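Phospho-2-dehydro-3-deoxyheptonate aldolase (PDB 3TQK) probably catalyses the stereospecific condensation of phosphoenolpyruvate with D-erythrose 4-phosphate to DAHP, the first step on the chorismate pathway to the aromatic amino acids. Local coordinates at residues Ile277-Leu280 / Ala281-Glu285; Gly317-Thr321 / Asp322-Asp326. All coordinates share one frame; numbering follows the deposited sequence.

Contact 1 (Ile277-Leu280 / Ala281-Glu285)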
loop_
_atom_site.group_PDB
_atom_site.type_symbol
_atom_site.label_atom_id
_atom_site.label_comp_id
_atom_site.label_asym_id
_atom_site.label_seq_id
_atom_site.Cartn_x
_atom_site.Cartn_y
_atom_site.Cartn_z
ATOM N N ILE A 277 0.926 1.351 30.033
ATOM C CA ILE A 277 0.208 0.878 31.208
ATOM C C ILE A 277 -0.958 1.783 31.596
ATOM O O ILE A 277 -1.918 1.317 32.202
ATOM C CB ILE A 277 1.167 0.677 32.431
ATOM C CG1 ILE A 277 0.559 -0.306 33.440
ATOM C CG2 ILE A 277 1.515 2.016 33.104
ATOM C CD1 ILE A 277 1.526 -0.751 34.540
ATOM N N SER A 278 -0.894 3.065 31.262
ATOM C CA SER A 278 -1.983 3.969 31.629
ATOM C C SER A 278 -3.081 3.928 30.567
ATOM O O SER A 278 -4.261 4.029 30.897
ATOM C CB SER A 278 -1.477 5.394 31.891
ATOM O OG SER A 278 -1.245 6.099 30.690
ATOM N N VAL A 279 -2.699 3.759 29.300
ATOM C CA VAL A 279 -3.664 3.451 28.244
ATOM C C VAL A 279 -4.379 2.131 28.565
ATOM O O VAL A 279 -5.596 2.042 28.435
ATOM C CB VAL A 279 -3.002 3.373 26.849
ATOM C CG1 VAL A 279 -3.968 2.775 25.803
ATOM C CG2 VAL A 279 -2.512 4.759 26.413
ATOM N N LEU A 280 -3.626 1.123 29.005
ATOM C CA LEU A 280 -4.210 -0.169 29.400
ATOM C C LEU A 280 -5.195 -0.046 30.567
ATOM O O LEU A 280 -6.217 -0.733 30.590
ATOM C CB LEU A 280 -3.114 -1.179 29.755
ATOM C CG LEU A 280 -3.604 -2.612 29.987
ATOM C CD1 LEU A 280 -4.271 -3.182 28.739
ATOM C CD2 LEU A 280 -2.462 -3.485 30.416
ATOM N N ALA A 281 -4.899 0.837 31.518
ATOM C CA ALA A 281 -5.797 1.072 32.656
ATOM C C ALA A 281 -7.171 1.547 32.201
ATOM O O ALA A 281 -8.186 1.129 32.753
ATOM C CB ALA A 281 -5.187 2.086 33.632
ATOM N N ASP A 282 -7.199 2.426 31.205
ATOM C CA ASP A 282 -8.455 2.909 30.623
ATOM C C ASP A 282 -9.179 1.763 29.904
ATOM O O ASP A 282 -10.398 1.618 30.005
ATOM C CB ASP A 282 -8.165 4.058 29.648
ATOM C CG ASP A 282 -9.417 4.813 29.222
ATOM O OD1 ASP A 282 -10.231 4.254 28.461
ATOM O OD2 ASP A 282 -9.566 5.987 29.612
ATOM N N ILE A 283 -8.415 0.950 29.184
ATOM C CA ILE A 283 -8.982 -0.181 28.439
ATOM C C ILE A 283 -9.562 -1.255 29.378
ATOM O O ILE A 283 -10.611 -1.829 29.101
ATOM C CB ILE A 283 -7.931 -0.801 27.489
ATOM C CG1 ILE A 283 -7.563 0.197 26.383
ATOM C CG2 ILE A 283 -8.447 -2.093 26.875
ATOM C CD1 ILE A 283 -6.410 -0.228 25.528
ATOM N N CYS A 284 -8.881 -1.522 30.487
ATOM C CA CYS A 284 -9.365 -2.504 31.462
ATOM C C CYS A 284 -10.681 -2.066 32.089
ATOM O O CYS A 284 -11.598 -2.879 32.238
ATOM C CB CYS A 284 -8.318 -2.767 32.537
ATOM S SG CYS A 284 -6.915 -3.659 31.876
ATOM N N GLU A 285 -10.785 -0.783 32.432
ATOM C CA GLU A 285 -12.039 -0.249 32.966
ATOM C C GLU A 285 -13.161 -0.478 31.958
ATOM O O GLU A 285 -14.276 -0.844 32.345
ATOM C CB GLU A 285 -11.911 1.243 33.327
ATOM C CG GLU A 285 -13.215 1.926 33.783
ATOM C CD GLU A 285 -13.689 1.539 35.196
ATOM O OE1 GLU A 285 -13.003 0.760 35.904
ATOM O OE2 GLU A 285 -14.764 2.041 35.604
#

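Contact 2 (Gly317-Thr321 / Asp322-Asp326). With MN (manganese (II) ion), chain B.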
loop_
_atom_site.group_PDB
_atom_site.type_symbol
_atom_site.label_atom_id
_atom_site.label_comp_id
_atom_site.label_asym_id
_atom_site.label_seq_id
_atom_site.Cartn_x
_atom_site.Cartn_y
_atom_site.Cartn_z
ATOM N N GLY A 317 18.778 -7.867 24.590
ATOM C CA GLY A 317 17.364 -7.868 24.956
ATOM C C GLY A 317 16.655 -6.520 24.957
ATOM O O GLY A 317 15.526 -6.426 25.441
ATOM N N GLN A 318 17.300 -5.476 24.429
ATOM C CA GLN A 318 16.675 -4.156 24.363
ATOM C C GLN A 318 16.292 -3.787 22.924
ATOM O O GLN A 318 17.056 -4.040 21.985
ATOM C CB GLN A 318 17.602 -3.102 24.943
ATOM C CG GLN A 318 16.909 -1.785 25.212
ATOM C CD GLN A 318 17.867 -0.725 25.688
ATOM O OE1 GLN A 318 18.951 -0.568 25.135
ATOM N NE2 GLN A 318 17.469 0.013 26.717
ATOM N N SER A 319 15.119 -3.180 22.757
ATOM C CA SER A 319 14.632 -2.836 21.427
ATOM C C SER A 319 15.615 -1.950 20.674
ATOM O O SER A 319 16.202 -1.026 21.228
ATOM C CB SER A 319 13.285 -2.122 21.484
ATOM O OG SER A 319 12.823 -1.831 20.174
ATOM N N VAL A 320 15.772 -2.267 19.397
ATOM C CA VAL A 320 16.579 -1.499 18.469
ATOM C C VAL A 320 15.696 -0.551 17.638
ATOM O O VAL A 320 16.209 0.261 16.867
ATOM C CB VAL A 320 17.369 -2.475 17.566
ATOM C CG1 VAL A 320 16.909 -2.387 16.109
ATOM C CG2 VAL A 320 18.865 -2.284 17.748
ATOM N N THR A 321 14.376 -0.670 17.804
ATOM C CA THR A 321 13.398 0.213 17.162
ATOM C C THR A 321 12.589 0.955 18.249
ATOM O O THR A 321 13.170 1.715 19.028
ATOM C CB THR A 321 12.487 -0.567 16.152
ATOM O OG1 THR A 321 11.889 -1.703 16.792
ATOM C CG2 THR A 321 13.292 -1.037 14.957
ATOM N N ASP A 322 11.273 0.735 18.327
ATOM C CA ASP A 322 10.435 1.499 19.265
ATOM C C ASP A 322 10.692 1.076 20.719
ATOM O O ASP A 322 11.155 -0.035 20.994
ATOM C CB ASP A 322 8.933 1.371 18.943
ATOM C CG ASP A 322 8.536 2.014 17.590
ATOM O OD1 ASP A 322 9.162 3.016 17.162
ATOM O OD2 ASP A 322 7.563 1.523 16.978
ATOM N N LYS A 323 10.391 1.983 21.637
ATOM C CA LYS A 323 10.565 1.728 23.061
ATOM C C LYS A 323 9.552 0.692 23.546
ATOM O O LYS A 323 8.362 0.784 23.244
ATOM C CB LYS A 323 10.444 3.038 23.854
ATOM C CG LYS A 323 11.613 4.008 23.605
ATOM C CD LYS A 323 11.379 5.423 24.168
ATOM C CE LYS A 323 12.617 6.305 23.958
ATOM N NZ LYS A 323 12.337 7.763 24.066
ATOM N N CYS A 324 10.046 -0.308 24.270
ATOM C CA CYS A 324 9.217 -1.370 24.825
ATOM C C CYS A 324 9.271 -1.335 26.349
ATOM O O CYS A 324 10.274 -0.904 26.934
ATOM C CB CYS A 324 9.729 -2.729 24.348
ATOM S SG CYS A 324 9.693 -2.982 22.548
ATOM N N VAL A 325 8.199 -1.799 26.990
ATOM C CA VAL A 325 8.225 -2.049 28.435
ATOM C C VAL A 325 9.021 -3.329 28.724
ATOM O O VAL A 325 9.142 -4.196 27.862
ATOM C CB VAL A 325 6.804 -2.140 29.050
ATOM C CG1 VAL A 325 6.032 -0.861 28.781
ATOM C CG2 VAL A 325 6.032 -3.352 28.513
ATOM N N ASP A 326 9.594 -3.435 29.920
ATOM C CA ASP A 326 10.282 -4.675 30.305
ATOM C C ASP A 326 9.256 -5.767 30.678
ATOM O O ASP A 326 8.051 -5.504 30.719
ATOM C CB ASP A 326 11.359 -4.440 31.393
ATOM C CG ASP A 326 10.804 -3.867 32.695
ATOM O OD1 ASP A 326 9.759 -4.350 33.180
ATOM O OD2 ASP A 326 11.448 -2.949 33.253
HETATM MN MN MN B . 6.600 -0.597 16.972
#

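Contact 1 (Ile277-Leu280 / Ala281-Glu285)
Ala281 N donates to Ile277 O at 3.1 Å, standing well above the plane of that carbonyl rather than on a lone pair. The methyl of Ala281 lies against the preceding turn, with CB 3.5 Å from Ser278 O. One residue on, Asp282 N makes a weak bond to Ser278 O, while the carboxylate leads off the turn and OD1 takes a hydrogen bond from Gln286 NE2. Ile283 is held more regularly: its N meets Val279 O at 3.1 Å, in the plane of the carbonyl. With CG1 anti to its own carbonyl carbon (chi1 -66°), the long branch of Ile283 runs back along the helix, and its CD1 reaches CG1 of Val279 at 3.9 Å, the two side chains crossing at a slant.

These i to i+4 pairs belong to helix 276-289, which packs on the outside of a TIM barrel and is amphipathic in a plain way. Ile283 lies against Ile293 and Val296 of the barrel strand 293-299, whereas Leu280 turns to Met333 and Leu337 of helix 327-344; Ser278 and Ala281 are exposed to solvent.

Cys284 closes the turn. Its N donates to Leu280 O at 2.8 Å, nearly in line with the carbonyl bond, and its sulfur, placed beside the backbone N (chi1 -70°), comes alongside the branch point of Leu280, SG lying 4.0 Å from CG. CD1 of Leu280 flanks the same sulfur, 4.1 Å from Cys284 SG.

Contact 2 (Gly317-Thr321 / Asp322-Asp326)
Ser319 OG is gripped from two directions: it donates to the backbone carbonyl of Asp322, 2.6 Å from Asp322 O, and accepts from the backbone N of Thr321, 3.1 Å away from Ser319 OG. The acceptance across two residues makes an ST turn, and the donation carries the same hydroxyl on to the next part of the chain, so that one hydroxyl ties together main-chain atoms that lie before and after the Thr321-Asp322 peptide bond in the chain. Extended away from the backbone N (chi1 -179°), OG lies beside its own carbonyl carbon, where it can serve both partners; it approaches Asp322 O tilted 21° from the carbonyl plane. The CB of Ser319 also rests 3.8 Å from Cys324 SG, a buried sulfur on the returning limb.

Thr321 and Asp322 sit at the tip of the bend. Thr321 OG1 is hydrogen-bonded to Ser59 OG, and Thr321 O to Asn306 ND2, which ties the tip to its surroundings. In Asp322, CG lies anti to the carbonyl carbon (chi1 -66°), which carries the carboxylate to the metal while the backbone O faces the serine. One carboxylate oxygen does the coordinating, OD2 standing 2.3 Å from the manganese; OD1 has a long, weak ion pair with Lys271 NZ. The serine is thus placed as a second-shell residue, and by holding the main chain of Asp322 it may steady the carboxylate, which it does not touch.

Cys58, His266 and Glu299 complete the protein ligands of the metal, and this loop between strand 318-319 and helix 327-344 supplies the last of the four in sequence, in the manganese site of a class I DAHP synthase on its TIM-barrel scaffold.

How the contacts relate
Contact 1 is a partly buried turn of a regular helix on the outside of the barrel, repeating main-chain bonds and apolar neighbours four residues apart, with one side open to solvent. Contact 2 is buried and mostly loop, with a short, weakly bonded strand at 318-319; there the hydrogen bond between the two segments is made by a side-chain hydroxyl, and a carboxylate binds a metal. The centres of contact 1 and contact 2 are about 20 Å apart, and the two do not touch. They nevertheless share neighbours: Leu280 of contact 1 and Val325 of contact 2 both touch Met333 of helix 327-344, and both contacts also pack on strand 293-299, which carries the metal ligand Glu299.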